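Local coordinates for protein MstE (Scytonema sp. PCC 10023, PDB 6SBF) that probably cyclises linear isoprenoid precursors by class II chemistry, as a single-domain terpene cyclase on the route to merosterol-type scaffolds, at residues S307-I313 with E340-D346; F150-R156 with S168-C173; T67-L72 with V357-K362. The protein carries 1 engineered substitution. One frame throughout, in Å; residues are numbered along the deposited sequence. Where two conformers were deposited one is given.

How the interactions relate
The three contacts differ in burial and in chemistry. Interaction 1 is a buried antiparallel strand pair held mainly by backbone hydrogen bonds. Interaction 2, about 19 Å from it between centres, is only partly buried and lacks a clear direct hydrogen bond across its segments; apolar packing, a CH-pi contact and one water join them. The two touch where Ile-313 packs on the indole of Trp-172. Interaction 3, partly buried and across the centre of the chain from both, joins the end of helix 59-69 and the turn after it to the late turns of helix 350-363 by one asparagine bond and aliphatic contacts. It shares no element with interaction 1, but that helix follows strand 342-344 directly.

Interaction 1 of 3, residues S307-I313 with E340-D346; sequences SSAYLRI and EGSIIFD
Ile-344 O sits at the edge of the Tyr-310 ring, near its plane; Phe-345 CB and Ile-343 CG2 approach obliquely, and the carbonyl carbon of Ser-308 lies over one face, offset toward the rim. Ile-343 CG2 comes to 3.6 Å from Tyr-310 CB, the two side chains crossing at about a right angle. By contrast Tyr-310 and Phe-345 run side by side in the same direction, with Tyr-310 CE1 3.7 Å from Phe-345 CB. The phenol reaches past this contact to hydrogen bond His-260, while Tyr-329 meets the ring edge-to-face. The carboxylate of Asp-346 is a second flat group; Ala-309 N donates to its OD1 at 3.0 Å from above the plane, 38° out of it. Its other oxygen, OD2, is bonded to Thr-352 on helix 350-363.

Strands 311-313 and 342-344 are antiparallel, their axes 4.7 Å apart. Leu-311 and Ile-344 form a hydrogen-bonded pair: Leu-311 N donates to Ile-344 O at 2.9 Å, and Ile-344 N returns a bond of 2.8 Å to Leu-311 O. Their side chains leave on the same face; with CG anti to the backbone N (chi1 -179°), Leu-311 lies alongside Ile-344. Arg-312 and Ile-343 are the non-hydrogen-bonded pair beyond them, and the arginine tip leads away to Asn-322 and Tyr-210. Strand 342-344 is central in a small three-stranded mixed sheet, with 328-329 on its other flank.

Gly-341 N bonds Ile-313 O at 2.8 Å at one end of the strand pair; in the loops beyond the other end Ser-307 OG donates to Asp-346 O at 2.6 Å. Backbone bonds thus fix the register, whereas the carboxylate, gripped by Ala-309 and Thr-352, ties the loop ends of this sheet to helix 350-363.

Interaction 2 of 3, residues F150-R156 with S168-C173; sequences FAEESIR and SFQGWC
Arg-156 passes obliquely over one face of the Phe-169 ring. From CB, where CG stands anti to the carbonyl carbon (chi1 -82°), the chain brings CG over the ring centre: CG is 4.0 Å from the Phe-169 centroid and 2° off its normal, a CH-pi contact. The chain then extends through CD to NE, which bonds Glu-152 OE1 at 2.9 Å. CZ comes to 3.3 Å from Phe-169 CD1, an atom lying over one face of the guanidinium toward its rim, although the two planes are 48° apart. NH1 also reaches Glu-152 OE1 (3.0 Å) and has Val-167 O as another acceptor; NH2 ends 3.2 Å from Phe-169 CE1.

This side-on grip is a salt bridge one turn apart on helix 152-158, both nitrogens meeting a single oxygen in the guanidinium plane. A water donating to Glu-152 OE1 accepts from Phe-169 N and Gln-170 NE2, carrying the carboxylate across to the loop.

Deeper in, Ile-155 divides its branches: CG2 is 3.9 Å from Cys-173 SG and also meets Phe-169, whereas CG1 faces Trp-172 CE3 at 3.8 Å. The indole NH is held by Pro-314 O.

The start of the helix is therefore joined to the loop before helix 177-183 by apolar contact beneath a water-bridged ionic rim. Buried Phe-150 N and Trp-172 O lack partners, which probably carries some cost.

Interaction 3 of 3, residues T67-L72 with V357-K362; sequences TMLATL and VNSLVK
Asn-358 ND2 donates to Met-68 O at 2.9 Å, and this is the one hydrogen bond across the two segments. Its N-H...O angle is 171°, so the bond is nearly straight. The donor lies in the carbonyl plane on a lone pair of the oxygen, and that oxygen in turn is only 2° out of the asparagine amide plane. Both planar groups are therefore well oriented for the bond. CG of Asn-358 stands anti to the backbone N (chi1 170°), which carries the amide out from helix 350-363 toward the neighbouring helix end. The other amide atom, OD1, has a weak bond to Arg-273 on helix 265-275.

Met-68 also contributes its side chain. Bent at chi2 and chi3, it runs across Asn-358 and places SD 3.7 Å from Asn-358 CB, beside the aliphatic root of the amide.

The accepting carbonyl belongs to the last turn of helix 59-69, just before a type I turn from Leu-69 to Leu-72 in which Leu-72 N bonds Leu-69 O at 3.0 Å. Helix 350-363 is the last helix of the chain, and 284 residues separate the segments; their meeting is consistent with the closed ring of an alpha6-alpha6 barrel, in which early and late helices become neighbours.

Past the amide the contact is aliphatic. Leu-72 reaches over Val-361, its CD2 3.8 Å from Val-361 CG2, and it also rests on Ile-28 and Val-32 of helix 18-37. One turn before Val-361, on the same face of helix 350-363, Val-357 CG1 lies 4.1 Å from Leu-69 CD2, and Val-357 touches Ile-28 as well.

Interaction 1 of 3, residues S307-I313 with E340-D346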
loop_
_atom_site.group_PDB
_atom_site.type_symbol
_atom_site.label_atom_id
_atom_site.label_comp_id
_atom_site.label_asym_id
_atom_site.label_seq_id
_atom_site.Cartn_x
_atom_site.Cartn_y
_atom_site.Cartn_z
ATOM N N SER A 307 5.141 6.238 12.361
ATOM C CA SER A 307 5.637 5.766 11.062
ATOM C C SER A 307 6.163 4.350 11.166
ATOM O O SER A 307 7.025 4.068 12.044
ATOM C CB SER A 307 6.680 6.631 10.570
ATOM O OG SER A 307 6.187 7.955 10.469
ATOM N N SER A 308 5.714 3.505 10.255
ATOM C CA SER A 308 6.231 2.130 10.147
ATOM C C SER A 308 6.104 1.592 8.746
ATOM O O SER A 308 6.173 0.377 8.559
ATOM C CB SER A 308 5.635 1.211 11.222
ATOM O OG SER A 308 4.212 1.169 11.109
ATOM N N ALA A 309 5.892 2.439 7.741
ATOM C CA ALA A 309 5.784 2.005 6.352
ATOM C C ALA A 309 7.174 1.886 5.751
ATOM O O ALA A 309 7.692 2.809 5.195
ATOM C CB ALA A 309 4.900 2.924 5.568
ATOM N N TYR A 310 7.759 0.690 5.934
ATOM C CA TYR A 310 9.165 0.434 5.581
ATOM C C TYR A 310 9.294 0.013 4.146
ATOM O O TYR A 310 8.827 -1.093 3.774
ATOM C CB TYR A 310 9.843 -0.522 6.549
ATOM C CG TYR A 310 10.014 0.030 7.938
ATOM C CD1 TYR A 310 10.750 1.171 8.174
ATOM C CD2 TYR A 310 9.440 -0.551 9.037
ATOM C CE1 TYR A 310 10.884 1.693 9.454
ATOM C CE2 TYR A 310 9.567 -0.064 10.316
ATOM C CZ TYR A 310 10.310 1.075 10.549
ATOM O OH TYR A 310 10.404 1.554 11.812
ATOM N N LEU A 311 9.911 0.881 3.353
ATOM C CA LEU A 311 10.127 0.756 1.908
ATOM C C LEU A 311 11.608 0.380 1.720
ATOM O O LEU A 311 12.515 1.155 2.145
ATOM C CB LEU A 311 9.798 2.081 1.239
ATOM C CG LEU A 311 9.940 2.144 -0.267
ATOM C CD1 LEU A 311 8.890 1.293 -0.923
ATOM C CD2 LEU A 311 9.828 3.601 -0.709
ATOM N N ARG A 312 11.856 -0.710 1.068
ATOM C CA ARG A 312 13.223 -1.142 0.855
ATOM C C ARG A 312 13.664 -0.843 -0.549
ATOM O O ARG A 312 12.852 -0.814 -1.491
ATOM C CB ARG A 312 13.329 -2.511 1.425
ATOM C CG ARG A 312 12.729 -3.493 0.525
ATOM C CD ARG A 312 12.635 -4.718 1.467
ATOM N NE ARG A 312 11.987 -5.734 0.734
ATOM C CZ ARG A 312 11.632 -7.032 1.092
ATOM N NH1 ARG A 312 11.058 -7.736 0.151
ATOM N NH2 ARG A 312 11.821 -7.592 2.261
ATOM N N ILE A 313 14.963 -0.572 -0.669
ATOM C CA ILE A 313 15.581 -0.292 -1.961
ATOM C C ILE A 313 16.541 -1.439 -2.227
ATOM O O ILE A 313 17.711 -1.411 -1.841
ATOM C CB ILE A 313 16.287 1.051 -1.956
ATOM C CG1 ILE A 313 15.356 2.171 -1.460
ATOM C CG2 ILE A 313 16.826 1.251 -3.365
ATOM C CD1 ILE A 313 13.981 2.290 -2.188
ATOM N N GLU A 340 20.898 1.664 -1.898
ATOM C CA GLU A 340 20.794 0.238 -2.231
ATOM C C GLU A 340 21.133 -0.558 -0.981
ATOM O O GLU A 340 22.156 -0.290 -0.333
ATOM C CB GLU A 340 21.674 -0.174 -3.398
ATOM C CG GLU A 340 21.341 0.556 -4.680
ATOM C CD GLU A 340 21.957 1.941 -4.834
ATOM O OE1 GLU A 340 21.577 2.587 -5.799
ATOM O OE2 GLU A 340 22.750 2.395 -3.973
ATOM N N GLY A 341 20.261 -1.507 -0.676
ATOM C CA GLY A 341 20.365 -2.349 0.507
ATOM C C GLY A 341 19.893 -1.677 1.755
ATOM O O GLY A 341 20.087 -2.248 2.832
ATOM N N SER A 342 19.189 -0.562 1.628
ATOM C CA SER A 342 18.651 0.155 2.804
ATOM C C SER A 342 17.126 0.277 2.755
ATOM O O SER A 342 16.529 -0.007 1.701
ATOM C CB SER A 342 19.304 1.499 2.938
ATOM O OG SER A 342 18.627 2.447 2.130
ATOM N N ILE A 343 16.608 0.625 3.912
ATOM C CA ILE A 343 15.178 0.796 4.143
ATOM C C ILE A 343 14.951 2.242 4.539
ATOM O O ILE A 343 15.608 2.756 5.458
ATOM C CB ILE A 343 14.703 -0.196 5.208
ATOM C CG1 ILE A 343 14.924 -1.627 4.777
ATOM C CG2 ILE A 343 13.260 0.041 5.586
ATOM C CD1 ILE A 343 14.599 -2.657 5.859
ATOM N N ILE A 344 13.952 2.845 3.917
ATOM C CA ILE A 344 13.432 4.170 4.320
ATOM C C ILE A 344 12.015 4.047 4.868
ATOM O O ILE A 344 11.382 3.017 4.717
ATOM C CB ILE A 344 13.580 5.150 3.147
ATOM C CG1 ILE A 344 12.661 4.830 1.975
ATOM C CG2 ILE A 344 15.044 5.265 2.733
ATOM C CD1 ILE A 344 12.524 6.004 1.072
ATOM N N PHE A 345 11.549 5.120 5.466
ATOM C CA PHE A 345 10.182 5.127 6.016
ATOM C C PHE A 345 9.499 6.462 5.712
ATOM O O PHE A 345 10.087 7.402 5.175
ATOM C CB PHE A 345 10.191 4.795 7.517
ATOM C CG PHE A 345 10.858 5.822 8.382
ATOM C CD1 PHE A 345 10.179 6.806 9.023
ATOM C CD2 PHE A 345 12.218 5.676 8.680
ATOM C CE1 PHE A 345 10.802 7.727 9.835
ATOM C CE2 PHE A 345 12.848 6.602 9.497
ATOM C CZ PHE A 345 12.121 7.598 10.091
ATOM N N ASP A 346 8.236 6.474 6.065
ATOM C CA ASP A 346 7.351 7.632 5.848
ATOM C C ASP A 346 7.539 8.634 6.974
ATOM O O ASP A 346 6.847 8.595 7.990
ATOM C CB ASP A 346 5.917 7.162 5.747
ATOM C CG ASP A 346 5.412 6.325 6.931
ATOM O OD1 ASP A 346 6.131 5.437 7.451
ATOM O OD2 ASP A 346 4.221 6.538 7.301
#

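Interaction 2 of 3, residues F150-R156 with S168-C173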
loop_
_atom_site.group_PDB
_atom_site.type_symbol
_atom_site.label_atom_id
_atom_site.label_comp_id
_atom_site.label_asym_id
_atom_site.label_seq_id
_atom_site.Cartn_x
_atom_site.Cartn_y
_atom_site.Cartn_z
ATOM N N PHE A 150 9.007 -0.830 -13.189
ATOM C CA PHE A 150 9.697 0.099 -14.092
ATOM C C PHE A 150 10.038 -0.569 -15.407
ATOM O O PHE A 150 10.350 -1.765 -15.459
ATOM C CB PHE A 150 11.040 0.496 -13.500
ATOM C CG PHE A 150 10.969 1.380 -12.292
ATOM C CD1 PHE A 150 10.430 2.656 -12.369
ATOM C CD2 PHE A 150 11.439 0.939 -11.068
ATOM C CE1 PHE A 150 10.389 3.463 -11.257
ATOM C CE2 PHE A 150 11.361 1.745 -9.948
ATOM C CZ PHE A 150 10.868 3.022 -10.051
ATOM N N ALA A 151 10.061 0.216 -16.469
ATOM C CA ALA A 151 10.721 -0.099 -17.739
ATOM C C ALA A 151 12.200 0.272 -17.598
ATOM O O ALA A 151 12.518 1.390 -17.097
ATOM C CB ALA A 151 10.083 0.680 -18.848
ATOM N N GLU A 152 13.047 -0.619 -18.067
ATOM C CA GLU A 152 14.493 -0.513 -17.822
ATOM C C GLU A 152 15.056 0.831 -18.300
ATOM O O GLU A 152 15.858 1.447 -17.553
ATOM C CB GLU A 152 15.195 -1.679 -18.519
ATOM C CG GLU A 152 16.679 -1.718 -18.233
ATOM C CD GLU A 152 17.424 -2.989 -18.585
ATOM O OE1 GLU A 152 18.658 -3.019 -18.434
ATOM O OE2 GLU A 152 16.764 -3.948 -18.971
ATOM N N GLU A 153 14.743 1.238 -19.514
ATOM C CA GLU A 153 15.428 2.416 -20.103
ATOM C C GLU A 153 14.928 3.646 -19.339
ATOM O O GLU A 153 15.757 4.541 -19.075
ATOM C CB GLU A 153 15.235 2.428 -21.622
ATOM C CG GLU A 153 16.031 1.305 -22.314
ATOM C CD GLU A 153 17.508 1.089 -21.937
ATOM O OE1 GLU A 153 17.896 -0.080 -21.718
ATOM O OE2 GLU A 153 18.287 2.075 -21.884
ATOM N N SER A 154 13.686 3.632 -18.851
ATOM C CA SER A 154 13.114 4.774 -18.101
ATOM C C SER A 154 13.903 5.006 -16.818
ATOM O O SER A 154 14.245 6.182 -16.517
ATOM C CB SER A 154 11.670 4.590 -17.831
ATOM O OG SER A 154 10.998 4.478 -19.043
ATOM N N ILE A 155 14.092 3.966 -16.034
ATOM C CA ILE A 155 14.717 4.094 -14.688
ATOM C C ILE A 155 16.234 4.239 -14.863
ATOM O O ILE A 155 16.834 4.982 -14.105
ATOM C CB ILE A 155 14.264 2.952 -13.750
ATOM C CG1 ILE A 155 14.777 3.200 -12.316
ATOM C CG2 ILE A 155 14.640 1.537 -14.241
ATOM C CD1 ILE A 155 14.298 4.472 -11.684
ATOM N N ARG A 156 16.836 3.602 -15.852
ATOM C CA ARG A 156 18.241 3.912 -16.196
ATOM C C ARG A 156 18.435 5.401 -16.550
ATOM O O ARG A 156 19.501 5.964 -16.168
ATOM C CB ARG A 156 18.720 3.027 -17.346
ATOM C CG ARG A 156 19.158 1.644 -16.889
ATOM C CD ARG A 156 19.821 0.881 -18.035
ATOM N NE ARG A 156 20.052 -0.536 -17.775
ATOM C CZ ARG A 156 20.991 -1.018 -16.976
ATOM N NH1 ARG A 156 21.131 -2.328 -16.824
ATOM N NH2 ARG A 156 21.775 -0.186 -16.310
ATOM N N SER A 168 22.970 -5.120 -13.802
ATOM C CA SER A 168 21.608 -5.605 -14.190
ATOM C C SER A 168 20.582 -4.691 -13.525
ATOM O O SER A 168 20.738 -4.395 -12.340
ATOM C CB SER A 168 21.388 -7.015 -13.764
ATOM O OG SER A 168 20.015 -7.421 -13.994
ATOM N N PHE A 169 19.542 -4.323 -14.259
ATOM C CA PHE A 169 18.294 -3.764 -13.652
ATOM C C PHE A 169 17.148 -4.777 -13.627
ATOM O O PHE A 169 15.977 -4.401 -13.422
ATOM C CB PHE A 169 17.900 -2.466 -14.342
ATOM C CG PHE A 169 18.671 -1.276 -13.816
ATOM C CD1 PHE A 169 20.049 -1.223 -13.781
ATOM C CD2 PHE A 169 18.010 -0.237 -13.256
ATOM C CE1 PHE A 169 20.702 -0.099 -13.286
ATOM C CE2 PHE A 169 18.642 0.880 -12.759
ATOM C CZ PHE A 169 19.993 0.944 -12.758
ATOM N N GLN A 170 17.428 -6.060 -13.769
ATOM C CA GLN A 170 16.369 -7.099 -13.882
ATOM C C GLN A 170 15.627 -7.269 -12.558
ATOM O O GLN A 170 14.505 -7.834 -12.579
ATOM C CB GLN A 170 16.975 -8.411 -14.368
ATOM C CG GLN A 170 17.373 -8.304 -15.824
ATOM C CD GLN A 170 16.226 -7.746 -16.644
ATOM O OE1 GLN A 170 15.135 -8.337 -16.746
ATOM N NE2 GLN A 170 16.457 -6.613 -17.261
ATOM N N GLY A 171 16.194 -6.850 -11.425
ATOM C CA GLY A 171 15.451 -6.790 -10.157
ATOM C C GLY A 171 14.363 -5.728 -10.204
ATOM O O GLY A 171 13.173 -6.063 -10.027
ATOM N N TRP A 172 14.758 -4.494 -10.488
ATOM C CA TRP A 172 13.783 -3.387 -10.495
ATOM C C TRP A 172 12.792 -3.485 -11.661
ATOM O O TRP A 172 11.739 -2.827 -11.576
ATOM C CB TRP A 172 14.543 -2.081 -10.582
ATOM C CG TRP A 172 15.257 -1.696 -9.342
ATOM C CD1 TRP A 172 15.346 -2.381 -8.166
ATOM C CD2 TRP A 172 16.067 -0.525 -9.187
ATOM N NE1 TRP A 172 16.137 -1.688 -7.287
ATOM C CE2 TRP A 172 16.569 -0.541 -7.878
ATOM C CE3 TRP A 172 16.344 0.541 -10.022
ATOM C CZ2 TRP A 172 17.347 0.484 -7.366
ATOM C CZ3 TRP A 172 17.136 1.538 -9.521
ATOM C CH2 TRP A 172 17.641 1.510 -8.222
ATOM N N CYS A 173 13.093 -4.241 -12.707
ATOM C CA CYS A 173 12.311 -4.269 -13.969
ATOM C C CYS A 173 11.669 -5.641 -14.186
ATOM O O CYS A 173 11.137 -5.878 -15.271
ATOM C CB CYS A 173 13.137 -3.829 -15.167
ATOM S SG CYS A 173 13.818 -2.177 -14.946
HETATM O O HOH W 1 19.087 -5.373 -16.864
#

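Interaction 3 of 3, residues T67-L72 with V357-K362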
loop_
_atom_site.group_PDB
_atom_site.type_symbol
_atom_site.label_atom_id
_atom_site.label_comp_id
_atom_site.label_asym_id
_atom_site.label_seq_id
_atom_site.Cartn_x
_atom_site.Cartn_y
_atom_site.Cartn_z
ATOM N N THR A 67 -6.746 6.994 -2.178
ATOM C CA THR A 67 -7.438 5.697 -2.269
ATOM C C THR A 67 -7.806 5.234 -0.853
ATOM O O THR A 67 -8.931 4.707 -0.627
ATOM C CB THR A 67 -6.561 4.691 -3.032
ATOM O OG1 THR A 67 -6.330 5.135 -4.365
ATOM C CG2 THR A 67 -7.218 3.315 -3.075
ATOM N N MET A 68 -6.883 5.357 0.101
ATOM C CA MET A 68 -7.174 4.921 1.490
ATOM C C MET A 68 -8.403 5.644 2.015
ATOM O O MET A 68 -9.220 5.065 2.727
ATOM C CB MET A 68 -5.978 5.155 2.404
ATOM C CG MET A 68 -4.772 4.300 2.179
ATOM S SD MET A 68 -5.067 2.555 2.468
ATOM C CE MET A 68 -4.836 1.890 0.841
ATOM N N LEU A 69 -8.508 6.941 1.733
ATOM C CA LEU A 69 -9.611 7.770 2.303
ATOM C C LEU A 69 -10.909 7.633 1.514
ATOM O O LEU A 69 -11.931 8.180 1.970
ATOM C CB LEU A 69 -9.143 9.228 2.358
ATOM C CG LEU A 69 -8.038 9.522 3.369
ATOM C CD1 LEU A 69 -7.632 10.973 3.285
ATOM C CD2 LEU A 69 -8.483 9.257 4.769
ATOM N N ALA A 70 -10.903 6.940 0.392
ATOM C CA ALA A 70 -12.114 6.786 -0.434
ATOM C C ALA A 70 -13.196 5.986 0.288
ATOM O O ALA A 70 -14.344 6.048 -0.138
ATOM C CB ALA A 70 -11.764 6.140 -1.759
ATOM N N THR A 71 -12.875 5.257 1.363
ATOM C CA THR A 71 -13.863 4.497 2.176
ATOM C C THR A 71 -14.685 5.442 3.069
ATOM O O THR A 71 -15.737 5.039 3.595
ATOM C CB THR A 71 -13.200 3.415 3.032
ATOM O OG1 THR A 71 -12.323 2.593 2.258
ATOM C CG2 THR A 71 -14.253 2.509 3.612
ATOM N N LEU A 72 -14.233 6.668 3.277
ATOM C CA LEU A 72 -15.020 7.545 4.155
ATOM C C LEU A 72 -16.232 8.160 3.444
ATOM O O LEU A 72 -16.165 8.527 2.278
ATOM C CB LEU A 72 -14.165 8.686 4.653
ATOM C CG LEU A 72 -13.242 8.240 5.739
ATOM C CD1 LEU A 72 -11.987 8.995 5.741
ATOM C CD2 LEU A 72 -13.842 8.086 7.097
ATOM N N VAL A 357 -6.133 4.363 9.237
ATOM C CA VAL A 357 -7.531 4.866 9.302
ATOM C C VAL A 357 -8.379 4.054 8.305
ATOM O O VAL A 357 -9.530 3.690 8.629
ATOM C CB VAL A 357 -7.577 6.390 9.146
ATOM C CG1 VAL A 357 -7.303 6.722 7.759
ATOM C CG2 VAL A 357 -8.907 6.883 9.657
ATOM N N ASN A 358 -7.855 3.697 7.142
ATOM C CA ASN A 358 -8.616 2.869 6.199
ATOM C C ASN A 358 -9.017 1.531 6.835
ATOM O O ASN A 358 -10.167 1.068 6.727
ATOM C CB ASN A 358 -7.835 2.714 4.928
ATOM C CG ASN A 358 -8.415 1.687 4.006
ATOM O OD1 ASN A 358 -8.211 0.502 4.208
ATOM N ND2 ASN A 358 -9.094 2.144 2.963
ATOM N N SER A 359 -8.060 0.883 7.502
ATOM C CA SER A 359 -8.336 -0.457 8.084
ATOM C C SER A 359 -9.426 -0.312 9.148
ATOM O O SER A 359 -10.244 -1.217 9.288
ATOM C CB SER A 359 -7.055 -1.098 8.604
ATOM O OG SER A 359 -6.557 -0.495 9.823
ATOM N N LEU A 360 -9.406 0.764 9.940
ATOM C CA LEU A 360 -10.373 0.942 11.043
ATOM C C LEU A 360 -11.787 1.226 10.468
ATOM O O LEU A 360 -12.761 0.706 10.991
ATOM C CB LEU A 360 -9.933 2.072 11.957
ATOM C CG LEU A 360 -8.671 1.828 12.772
ATOM C CD1 LEU A 360 -8.332 3.070 13.585
ATOM C CD2 LEU A 360 -8.837 0.623 13.676
ATOM N N VAL A 361 -11.847 2.033 9.420
ATOM C CA VAL A 361 -13.134 2.277 8.731
ATOM C C VAL A 361 -13.713 0.958 8.208
ATOM O O VAL A 361 -14.914 0.668 8.412
ATOM C CB VAL A 361 -12.974 3.331 7.633
ATOM C CG1 VAL A 361 -14.262 3.478 6.840
ATOM C CG2 VAL A 361 -12.612 4.687 8.186
ATOM N N LYS A 362 -12.896 0.153 7.558
ATOM C CA LYS A 362 -13.383 -1.103 6.968
ATOM C C LYS A 362 -13.750 -2.086 8.071
ATOM O O LYS A 362 -14.677 -2.871 7.861
ATOM C CB LYS A 362 -12.335 -1.632 6.002
ATOM C CG LYS A 362 -12.059 -0.796 4.761
ATOM C CD LYS A 362 -10.979 -1.292 3.817
ATOM C CE LYS A 362 -11.117 -2.718 3.413
ATOM N NZ LYS A 362 -12.217 -2.809 2.432
#